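Local coordinates for protein 3-methyladenine DNA glycosylase (Helicobacter pylori, PDB 1PU7) that excises 3-methyladenine from damaged DNA, as a base-excision-repair glycosylase of the helix-hairpin-helix (HhH-GPD) superfamily, at residues W23-A28 and L138-A143; L29-L34 and Q109-F114; E53-A58 and A81-P86. One frame throughout, in Å; residues are numbered along the deposited sequence. Where two conformers were deposited one is given.

Contact 1 (W23-A28 and L138-A143); sequences WWWPNA and LCYACA. Unlike the reference sequence in segment 138-143: A141 (reference Val). With 39A (6-amino-3,9-dimethyl-9H-purin-3-ium), chain C.
Y140 lies with one face of its ring against the six-membered ring of W25, whose CE3 comes to 3.4 Å from Y140 CD2. The two rings are inclined at 40°, and the side chains cross at about a right angle. W24 meets the same tyrosine at its outer end: W24 CE3 stands 3.5 Å from Y140 OH. C139 SG covers the other face of the tyrosine. W23 lies broadly along the end of the helix, with W23 CH2 packed 3.7 Å from A143 CB and W23 CZ3 3.7 Å from C139 O; alanine, at the exposed end of this turn, is small enough to let the indole lie close.

W24, W25 and Y140 form an aromatic cluster at the base pocket of this HhH-GPD fold, and the bound 3,9-dimethyladenine lies against both indoles, consistent with a role in holding the base. W24 CH2 is 3.2 Å from C4 of the ligand, whose C8 is 3.2 Å from W25 CD2. Electron-rich indoles would probably favour a positively charged purinium. With CG anti to its own N (chi1 -155°), W25 swings its indole between the two, ligand C8 over one face and Y140 CB over the opposite face.

A carbonyl oxygen, W23 O, sits against the tyrosine ring edge, 3.3 Å from Y140 CE1. Separately, it accepts a hydrogen bond from W25 N, tightening the loop. Y140 OH is hydrogen-bonded to A200 O, and W24 NE1 to E208 OE1, which probably helps fix the indole's rotation against the face of the base.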
loop_
_atom_site.group_PDB
_atom_site.type_symbol
_atom_site.label_atom_id
_atom_site.label_comp_id
_atom_site.label_asym_id
_atom_site.label_seq_id
_atom_site.Cartn_x
_atom_site.Cartn_y
_atom_site.Cartn_z
ATOM N N TRP A 23 5.747 5.212 -8.412
ATOM C CA TRP A 23 4.953 4.104 -7.876
ATOM C C TRP A 23 3.713 4.620 -7.158
ATOM O O TRP A 23 3.079 3.888 -6.403
ATOM C CB TRP A 23 5.793 3.268 -6.913
ATOM C CG TRP A 23 6.739 2.323 -7.571
ATOM C CD1 TRP A 23 7.813 2.651 -8.351
ATOM C CD2 TRP A 23 6.683 0.878 -7.551
ATOM N NE1 TRP A 23 8.447 1.508 -8.778
ATOM C CE2 TRP A 23 7.780 0.407 -8.302
ATOM C CE3 TRP A 23 5.830 -0.063 -6.950
ATOM C CZ2 TRP A 23 8.047 -0.975 -8.486
ATOM C CZ3 TRP A 23 6.085 -1.427 -7.129
ATOM C CH2 TRP A 23 7.194 -1.867 -7.885
ATOM N N TRP A 24 3.370 5.882 -7.412
ATOM C CA TRP A 24 2.229 6.585 -6.779
ATOM C C TRP A 24 2.373 6.845 -5.279
ATOM O O TRP A 24 2.328 7.991 -4.875
ATOM C CB TRP A 24 0.902 5.929 -7.089
ATOM C CG TRP A 24 -0.306 6.577 -6.446
ATOM C CD1 TRP A 24 -0.864 7.793 -6.761
ATOM C CD2 TRP A 24 -1.096 6.042 -5.375
ATOM N NE1 TRP A 24 -1.969 8.024 -5.974
ATOM C CE2 TRP A 24 -2.125 6.973 -5.101
ATOM C CE3 TRP A 24 -1.056 4.848 -4.635
ATOM C CZ2 TRP A 24 -3.111 6.744 -4.136
ATOM C CZ3 TRP A 24 -2.025 4.620 -3.679
ATOM C CH2 TRP A 24 -3.050 5.577 -3.433
ATOM N N TRP A 25 2.527 5.793 -4.475
ATOM C CA TRP A 25 2.765 5.917 -3.051
ATOM C C TRP A 25 4.090 6.642 -2.832
ATOM O O TRP A 25 5.109 6.201 -3.341
ATOM C CB TRP A 25 2.878 4.514 -2.445
ATOM C CG TRP A 25 2.538 4.424 -0.983
ATOM C CD1 TRP A 25 3.235 4.958 0.081
ATOM C CD2 TRP A 25 1.449 3.691 -0.426
ATOM N NE1 TRP A 25 2.604 4.631 1.267
ATOM C CE2 TRP A 25 1.483 3.885 0.985
ATOM C CE3 TRP A 25 0.395 2.940 -0.982
ATOM C CZ2 TRP A 25 0.554 3.285 1.856
ATOM C CZ3 TRP A 25 -0.583 2.382 -0.108
ATOM C CH2 TRP A 25 -0.469 2.538 1.294
ATOM N N PRO A 26 4.083 7.757 -2.095
ATOM C CA PRO A 26 5.341 8.487 -1.793
ATOM C C PRO A 26 6.334 7.622 -1.024
ATOM O O PRO A 26 5.940 6.948 -0.074
ATOM C CB PRO A 26 4.899 9.660 -0.901
ATOM C CG PRO A 26 3.393 9.778 -1.065
ATOM C CD PRO A 26 2.877 8.398 -1.514
ATOM N N ASN A 27 7.606 7.631 -1.438
ATOM C CA ASN A 27 8.624 6.797 -0.801
ATOM C C ASN A 27 8.272 5.311 -0.851
ATOM O O ASN A 27 8.524 4.578 0.089
ATOM C CB ASN A 27 8.909 7.261 0.653
ATOM C CG ASN A 27 9.531 8.658 0.703
ATOM O OD1 ASN A 27 9.037 9.555 1.402
ATOM N ND2 ASN A 27 10.584 8.859 -0.086
ATOM N N ALA A 28 7.758 4.873 -2.000
ATOM C CA ALA A 28 7.578 3.471 -2.274
ATOM C C ALA A 28 8.913 2.736 -2.146
ATOM O O ALA A 28 10.006 3.322 -2.356
ATOM C CB ALA A 28 7.014 3.287 -3.697
ATOM N N LEU A 138 2.974 -5.520 0.520
ATOM C CA LEU A 138 3.506 -6.380 -0.523
ATOM C C LEU A 138 3.799 -5.607 -1.805
ATOM O O LEU A 138 4.897 -5.680 -2.358
ATOM C CB LEU A 138 2.554 -7.554 -0.826
ATOM C CG LEU A 138 2.400 -8.520 0.364
ATOM C CD1 LEU A 138 1.295 -9.519 0.089
ATOM C CD2 LEU A 138 3.711 -9.269 0.610
ATOM N N CYS A 139 2.815 -4.875 -2.289
ATOM C CA CYS A 139 3.036 -4.141 -3.512
ATOM C C CYS A 139 3.949 -2.921 -3.288
ATOM O O CYS A 139 5.004 -2.808 -3.914
ATOM C CB CYS A 139 1.674 -3.725 -4.100
ATOM S SG CYS A 139 1.806 -2.577 -5.523
ATOM N N TYR A 140 3.545 -2.010 -2.406
ATOM C CA TYR A 140 4.209 -0.681 -2.337
ATOM C C TYR A 140 5.503 -0.629 -1.522
ATOM O O TYR A 140 6.349 0.226 -1.793
ATOM C CB TYR A 140 3.256 0.371 -1.825
ATOM C CG TYR A 140 2.130 0.628 -2.758
ATOM C CD1 TYR A 140 2.304 1.455 -3.868
ATOM C CD2 TYR A 140 0.883 0.022 -2.554
ATOM C CE1 TYR A 140 1.249 1.711 -4.736
ATOM C CE2 TYR A 140 -0.169 0.267 -3.405
ATOM C CZ TYR A 140 0.014 1.109 -4.495
ATOM O OH TYR A 140 -1.047 1.376 -5.350
ATOM N N ALA A 141 5.676 -1.539 -0.559
ATOM C CA ALA A 141 6.972 -1.621 0.147
ATOM C C ALA A 141 7.849 -2.703 -0.470
ATOM O O ALA A 141 9.060 -2.520 -0.585
ATOM C CB ALA A 141 6.785 -1.867 1.705
ATOM N N CYS A 142 7.246 -3.826 -0.893
ATOM C CA CYS A 142 8.037 -4.975 -1.332
ATOM C C CYS A 142 8.108 -5.223 -2.846
ATOM O O CYS A 142 8.770 -6.154 -3.245
ATOM C CB CYS A 142 7.563 -6.249 -0.617
ATOM S SG CYS A 142 7.533 -6.050 1.174
ATOM N N ALA A 143 7.432 -4.413 -3.676
ATOM C CA ALA A 143 7.468 -4.609 -5.151
ATOM C C ALA A 143 6.930 -5.959 -5.620
ATOM O O ALA A 143 7.420 -6.511 -6.624
ATOM C CB ALA A 143 8.881 -4.359 -5.744
HETATM N N6 39A C . -1.230 9.731 -2.651
HETATM C C6 39A C . -2.142 9.013 -1.949
HETATM C C5 39A C . -1.700 7.830 -1.422
HETATM N N7 39A C . -0.469 7.180 -1.451
HETATM C C4 39A C . -2.645 7.060 -0.680
HETATM N N9 39A C . -2.035 5.976 -0.265
HETATM C C8 39A C . -0.748 6.055 -0.718
HETATM C C9M 39A C . -2.782 4.985 0.540
HETATM N N3 39A C . -3.978 7.497 -0.499
HETATM C C3M 39A C . -4.958 6.684 0.246
HETATM C C2 39A C . -4.333 8.670 -1.060
HETATM N N1 39A C . -3.440 9.398 -1.759
#

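Contact 2 (L29-L34 and Q109-F114); sequences LKFEAL and QSFENF
F111 presents the face of its ring to F31, which meets it edge-on in a T-shaped pair, planes at 79° and centroids 5.4 Å apart. The touching atom of F31 is CD2, 3.8 Å from F111 CE1 and set toward the rim of the ring, while F31 CB makes a CH-pi contact over the same face. Turned anti to the backbone N (chi1 -178°), the F111 side chain reaches across to the start of the opposing helix, where its CE2 lies 3.5 Å from F31 N. A flat ring suits this place because it is thin enough to fit against the backbone at the start of helix 31-39 and still offers a broad surface to a second aromatic.

L34, one turn further on, fills the angle between two phenylalanines. Its CD1 methyl approaches the edge of F111 at CE1, 3.9 Å away, and packs closer on F114, 3.6 Å from CE2. Leucine is long enough to carry CD1 into the angle between the two rings. F114 follows F111 by three residues and so projects from the same side of its helix. S110 caps that helix, its OG accepting from N113 N at 3.1 Å.

The contact joins the N-terminal ends of helices 31-39 and 111-117. Helix 65-74 borders it through I72 against F31 and L69 against F111, and its D65 and E66 accept from F31 N and F111 N. I104 of helix 90-108 and I137 of helix 131-141 each pack on both L34 and F114.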
loop_
_atom_site.group_PDB
_atom_site.type_symbol
_atom_site.label_atom_id
_atom_site.label_comp_id
_atom_site.label_asym_id
_atom_site.label_seq_id
_atom_site.Cartn_x
_atom_site.Cartn_y
_atom_site.Cartn_z
ATOM N N LEU A 29 8.798 1.447 -1.830
ATOM C CA LEU A 29 9.904 0.502 -1.821
ATOM C C LEU A 29 10.839 0.747 -0.648
ATOM O O LEU A 29 11.971 0.256 -0.637
ATOM C CB LEU A 29 10.676 0.500 -3.152
ATOM C CG LEU A 29 9.838 0.366 -4.429
ATOM C CD1 LEU A 29 10.714 0.469 -5.665
ATOM C CD2 LEU A 29 9.005 -0.914 -4.379
ATOM N N LYS A 30 10.342 1.477 0.339
ATOM C CA LYS A 30 11.116 1.833 1.524
ATOM C C LYS A 30 10.298 1.504 2.765
ATOM O O LYS A 30 9.093 1.306 2.675
ATOM C CB LYS A 30 11.457 3.334 1.493
ATOM C CG LYS A 30 12.403 3.735 0.339
ATOM C CD LYS A 30 13.592 4.556 0.789
ATOM C CE LYS A 30 14.905 3.711 0.798
ATOM N NZ LYS A 30 15.792 3.923 1.999
ATOM N N PHE A 31 10.957 1.447 3.924
ATOM C CA PHE A 31 10.277 1.155 5.187
ATOM C C PHE A 31 9.100 2.072 5.425
ATOM O O PHE A 31 8.073 1.642 5.920
ATOM C CB PHE A 31 11.253 1.234 6.354
ATOM C CG PHE A 31 10.672 0.744 7.666
ATOM C CD1 PHE A 31 10.645 1.576 8.766
ATOM C CD2 PHE A 31 10.203 -0.584 7.801
ATOM C CE1 PHE A 31 10.131 1.133 10.005
ATOM C CE2 PHE A 31 9.680 -1.033 9.027
ATOM C CZ PHE A 31 9.645 -0.170 10.128
ATOM N N GLU A 32 9.241 3.340 5.038
ATOM C CA GLU A 32 8.176 4.329 5.210
ATOM C C GLU A 32 6.883 3.918 4.527
ATOM O O GLU A 32 5.795 4.214 5.047
ATOM C CB GLU A 32 8.635 5.691 4.672
ATOM C CG GLU A 32 7.653 6.824 4.921
ATOM C CD GLU A 32 8.151 8.131 4.352
ATOM O OE1 GLU A 32 7.338 8.855 3.760
ATOM O OE2 GLU A 32 9.365 8.383 4.456
ATOM N N ALA A 33 6.989 3.235 3.378
ATOM C CA ALA A 33 5.782 2.774 2.671
ATOM C C ALA A 33 5.041 1.740 3.521
ATOM O O ALA A 33 3.819 1.770 3.610
ATOM C CB ALA A 33 6.112 2.193 1.281
ATOM N N LEU A 34 5.796 0.809 4.108
ATOM C CA LEU A 34 5.235 -0.156 5.054
ATOM C C LEU A 34 4.570 0.535 6.236
ATOM O O LEU A 34 3.455 0.177 6.637
ATOM C CB LEU A 34 6.326 -1.122 5.565
ATOM C CG LEU A 34 5.945 -2.155 6.666
ATOM C CD1 LEU A 34 6.914 -3.360 6.619
ATOM C CD2 LEU A 34 5.907 -1.558 8.080
ATOM N N GLN A 109 15.281 -11.222 10.080
ATOM C CA GLN A 109 16.551 -10.574 10.451
ATOM C C GLN A 109 16.732 -9.101 9.974
ATOM O O GLN A 109 17.334 -8.276 10.675
ATOM C CB GLN A 109 17.764 -11.479 10.078
ATOM C CG GLN A 109 17.787 -12.816 10.824
ATOM C CD GLN A 109 16.709 -13.816 10.333
ATOM O OE1 GLN A 109 16.587 -14.083 9.129
ATOM N NE2 GLN A 109 15.942 -14.372 11.272
ATOM N N SER A 110 16.228 -8.769 8.791
ATOM C CA SER A 110 16.448 -7.435 8.237
ATOM C C SER A 110 15.285 -7.027 7.364
ATOM O O SER A 110 14.538 -7.872 6.887
ATOM C CB SER A 110 17.758 -7.376 7.423
ATOM O OG SER A 110 17.585 -8.089 6.204
ATOM N N PHE A 111 15.123 -5.723 7.163
ATOM C CA PHE A 111 14.070 -5.226 6.282
ATOM C C PHE A 111 14.333 -5.649 4.817
ATOM O O PHE A 111 13.420 -6.062 4.088
ATOM C CB PHE A 111 13.891 -3.708 6.423
ATOM C CG PHE A 111 12.792 -3.174 5.567
ATOM C CD1 PHE A 111 11.479 -3.530 5.807
ATOM C CD2 PHE A 111 13.073 -2.357 4.479
ATOM C CE1 PHE A 111 10.458 -3.049 4.969
ATOM C CE2 PHE A 111 12.073 -1.901 3.654
ATOM C CZ PHE A 111 10.775 -2.245 3.892
ATOM N N GLU A 112 15.603 -5.628 4.419
ATOM C CA GLU A 112 16.008 -6.078 3.095
ATOM C C GLU A 112 15.534 -7.511 2.806
ATOM O O GLU A 112 14.922 -7.756 1.755
ATOM C CB GLU A 112 17.530 -5.970 2.914
ATOM C CG GLU A 112 17.975 -6.209 1.479
ATOM C CD GLU A 112 19.469 -6.001 1.278
ATOM O OE1 GLU A 112 20.039 -6.748 0.475
ATOM O OE2 GLU A 112 20.068 -5.102 1.923
ATOM N N ASN A 113 15.819 -8.439 3.731
ATOM C CA ASN A 113 15.411 -9.829 3.598
ATOM C C ASN A 113 13.893 -9.977 3.667
ATOM O O ASN A 113 13.291 -10.720 2.871
ATOM C CB ASN A 113 16.094 -10.692 4.663
ATOM C CG ASN A 113 15.864 -12.184 4.452
ATOM O OD1 ASN A 113 16.116 -12.722 3.365
ATOM N ND2 ASN A 113 15.366 -12.861 5.496
ATOM N N PHE A 114 13.277 -9.269 4.615
ATOM C CA PHE A 114 11.812 -9.194 4.668
ATOM C C PHE A 114 11.182 -8.899 3.295
ATOM O O PHE A 114 10.219 -9.554 2.922
ATOM C CB PHE A 114 11.379 -8.178 5.698
ATOM C CG PHE A 114 9.942 -7.746 5.582
ATOM C CD1 PHE A 114 8.942 -8.469 6.215
ATOM C CD2 PHE A 114 9.601 -6.581 4.890
ATOM C CE1 PHE A 114 7.628 -8.068 6.132
ATOM C CE2 PHE A 114 8.273 -6.182 4.794
ATOM C CZ PHE A 114 7.295 -6.912 5.421
#

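Contact 3 (E53-A58 and A81-P86); sequences ENLKNA and AECVRP
N54 points its side chain straight at the end of the opposing helix and gives an N-H of its amide to C83 O. The ND2 to O distance is 2.8 Å and the bond is nearly straight, at 170°. The oxygen lies almost within the asparagine's amide plane, whereas relative to the carbonyl plane the donor is tilted by 25°. Asparagine suits the place because its short side chain brings a donor to a carbonyl in the last turn of a helix. The CG ring carbon of P86 comes from the opposite direction to 3.5 Å from N54 ND2, packing beside the hydrogen bond.

L55 approaches C83 next to N54, with its CD2 methyl 3.7 Å from C83 CB. With SG set beside the backbone N (chi1 -51°), C83 also brings its sulfur within 4.1 Å of L55 CD2. This sulfur is covalently linked to beta-mercaptoethanol, probably from the crystallisation liquor. The other leucine branch makes a looser contact, CD1 to V84 CG1 at 4.3 Å. Leucine thus serves the apolar part of the seam and asparagine the polar part, from consecutive positions.

The seam joins the last turn of helix 45-57 with the end of helix 77-83 and the residues just after it. I60, in the loop after helix 45-57, touches both L55 and C83. Y90 of helix 90-108 lies against V84, and P86 packs back on K50 and S51 of helix 45-57.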
loop_
_atom_site.group_PDB
_atom_site.type_symbol
_atom_site.label_atom_id
_atom_site.label_comp_id
_atom_site.label_asym_id
_atom_site.label_seq_id
_atom_site.Cartn_x
_atom_site.Cartn_y
_atom_site.Cartn_z
ATOM N N GLU A 53 5.532 12.592 9.353
ATOM C CA GLU A 53 6.330 13.787 9.563
ATOM C C GLU A 53 6.691 13.914 11.040
ATOM O O GLU A 53 7.799 14.349 11.360
ATOM C CB GLU A 53 5.652 15.059 9.019
ATOM C CG GLU A 53 5.957 15.372 7.554
ATOM C CD GLU A 53 7.432 15.650 7.263
ATOM O OE1 GLU A 53 7.934 16.728 7.646
ATOM O OE2 GLU A 53 8.097 14.801 6.627
ATOM N N ASN A 54 5.785 13.481 11.920
ATOM C CA ASN A 54 6.049 13.439 13.371
ATOM C C ASN A 54 7.230 12.534 13.696
ATOM O O ASN A 54 8.124 12.900 14.478
ATOM C CB ASN A 54 4.819 12.941 14.129
ATOM C CG ASN A 54 3.725 14.001 14.269
ATOM O OD1 ASN A 54 3.912 15.193 13.945
ATOM N ND2 ASN A 54 2.583 13.577 14.791
ATOM N N LEU A 55 7.223 11.342 13.096
ATOM C CA LEU A 55 8.300 10.373 13.280
ATOM C C LEU A 55 9.599 10.908 12.715
ATOM O O LEU A 55 10.655 10.753 13.322
ATOM C CB LEU A 55 7.955 9.016 12.636
ATOM C CG LEU A 55 6.784 8.280 13.284
ATOM C CD1 LEU A 55 6.274 7.094 12.395
ATOM C CD2 LEU A 55 7.218 7.793 14.664
ATOM N N LYS A 56 9.525 11.570 11.568
ATOM C CA LYS A 56 10.730 12.168 10.992
ATOM C C LYS A 56 11.211 13.338 11.837
ATOM O O LYS A 56 12.391 13.449 12.095
ATOM C CB LYS A 56 10.523 12.592 9.530
ATOM C CG LYS A 56 10.190 11.429 8.616
ATOM C CD LYS A 56 10.235 11.860 7.169
ATOM C CE LYS A 56 9.232 11.135 6.309
ATOM N NZ LYS A 56 9.741 11.011 4.874
ATOM N N ASN A 57 10.305 14.200 12.291
ATOM C CA ASN A 57 10.727 15.355 13.101
ATOM C C ASN A 57 11.321 14.980 14.452
ATOM O O ASN A 57 12.116 15.733 15.000
ATOM C CB ASN A 57 9.626 16.400 13.255
ATOM C CG ASN A 57 9.193 16.984 11.913
ATOM O OD1 ASN A 57 9.952 16.948 10.920
ATOM N ND2 ASN A 57 7.949 17.488 11.862
ATOM N N ALA A 58 10.948 13.808 14.964
ATOM C CA ALA A 58 11.476 13.315 16.231
ATOM C C ALA A 58 12.730 12.485 16.008
ATOM O O ALA A 58 13.267 11.912 16.945
ATOM C CB ALA A 58 10.442 12.492 16.935
ATOM N N ALA A 81 2.850 5.655 20.156
ATOM C CA ALA A 81 1.423 5.967 20.140
ATOM C C ALA A 81 1.187 7.479 20.005
ATOM O O ALA A 81 0.415 7.918 19.152
ATOM C CB ALA A 81 0.747 5.416 21.370
ATOM N N GLU A 82 1.881 8.281 20.815
ATOM C CA GLU A 82 1.770 9.719 20.656
ATOM C C GLU A 82 2.101 10.212 19.251
ATOM O O GLU A 82 1.335 10.986 18.680
ATOM C CB GLU A 82 2.622 10.459 21.695
ATOM C CG GLU A 82 1.964 10.562 23.062
ATOM C CD GLU A 82 0.549 11.144 23.033
ATOM O OE1 GLU A 82 0.349 12.311 22.592
ATOM O OE2 GLU A 82 -0.371 10.411 23.477
ATOM N N CYS A 83 3.227 9.787 18.686
ATOM C CA CYS A 83 3.616 10.294 17.369
ATOM C C CYS A 83 2.601 10.020 16.253
ATOM O O CYS A 83 2.508 10.790 15.285
ATOM C CB CYS A 83 4.961 9.718 16.933
ATOM S SG CYS A 83 6.347 9.817 18.078
ATOM N N VAL A 84 1.866 8.914 16.373
ATOM C CA VAL A 84 0.977 8.479 15.271
ATOM C C VAL A 84 -0.479 8.851 15.549
ATOM O O VAL A 84 -1.402 8.420 14.849
ATOM C CB VAL A 84 1.128 6.967 14.910
ATOM C CG1 VAL A 84 2.589 6.613 14.466
ATOM C CG2 VAL A 84 0.651 6.054 16.056
ATOM N N ARG A 85 -0.673 9.675 16.566
ATOM C CA ARG A 85 -1.988 10.253 16.851
ATOM C C ARG A 85 -2.733 10.731 15.611
ATOM O O ARG A 85 -3.895 10.399 15.485
ATOM C CB ARG A 85 -1.872 11.417 17.830
ATOM C CG ARG A 85 -1.805 10.958 19.275
ATOM C CD ARG A 85 -1.928 12.092 20.313
ATOM N NE ARG A 85 -3.285 12.135 20.848
ATOM C CZ ARG A 85 -3.655 11.617 22.014
ATOM N NH1 ARG A 85 -2.771 11.032 22.809
ATOM N NH2 ARG A 85 -4.924 11.694 22.393
ATOM N N PRO A 86 -2.114 11.505 14.704
ATOM C CA PRO A 86 -2.892 12.106 13.604
ATOM C C PRO A 86 -3.644 11.106 12.767
ATOM O O PRO A 86 -4.715 11.447 12.244
ATOM C CB PRO A 86 -1.845 12.845 12.764
ATOM C CG PRO A 86 -0.745 13.126 13.739
ATOM C CD PRO A 86 -0.687 11.877 14.616
#

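How the contacts relate
The three contacts are nested along the chain: contact 3 lies inside the loop closed by contact 2, which lies inside that closed by contact 1. Contacts 1 and 2 are neighbours, with centres about 11 Å apart; they run into each other at residues 28-29, and Y140 O probably accepts a hydrogen bond from L29 N. Contact 3 is farther out, its centre about 19 Å from that of contact 2 and about 21 Å from that of contact 1. The successive helices 31-39 and 45-57 connect contacts 2 and 3; in one of two deposited conformers of K56, its NZ forms a salt bridge with E32 OE2. The series therefore runs from the base pocket through a buried helix junction to the domain's periphery.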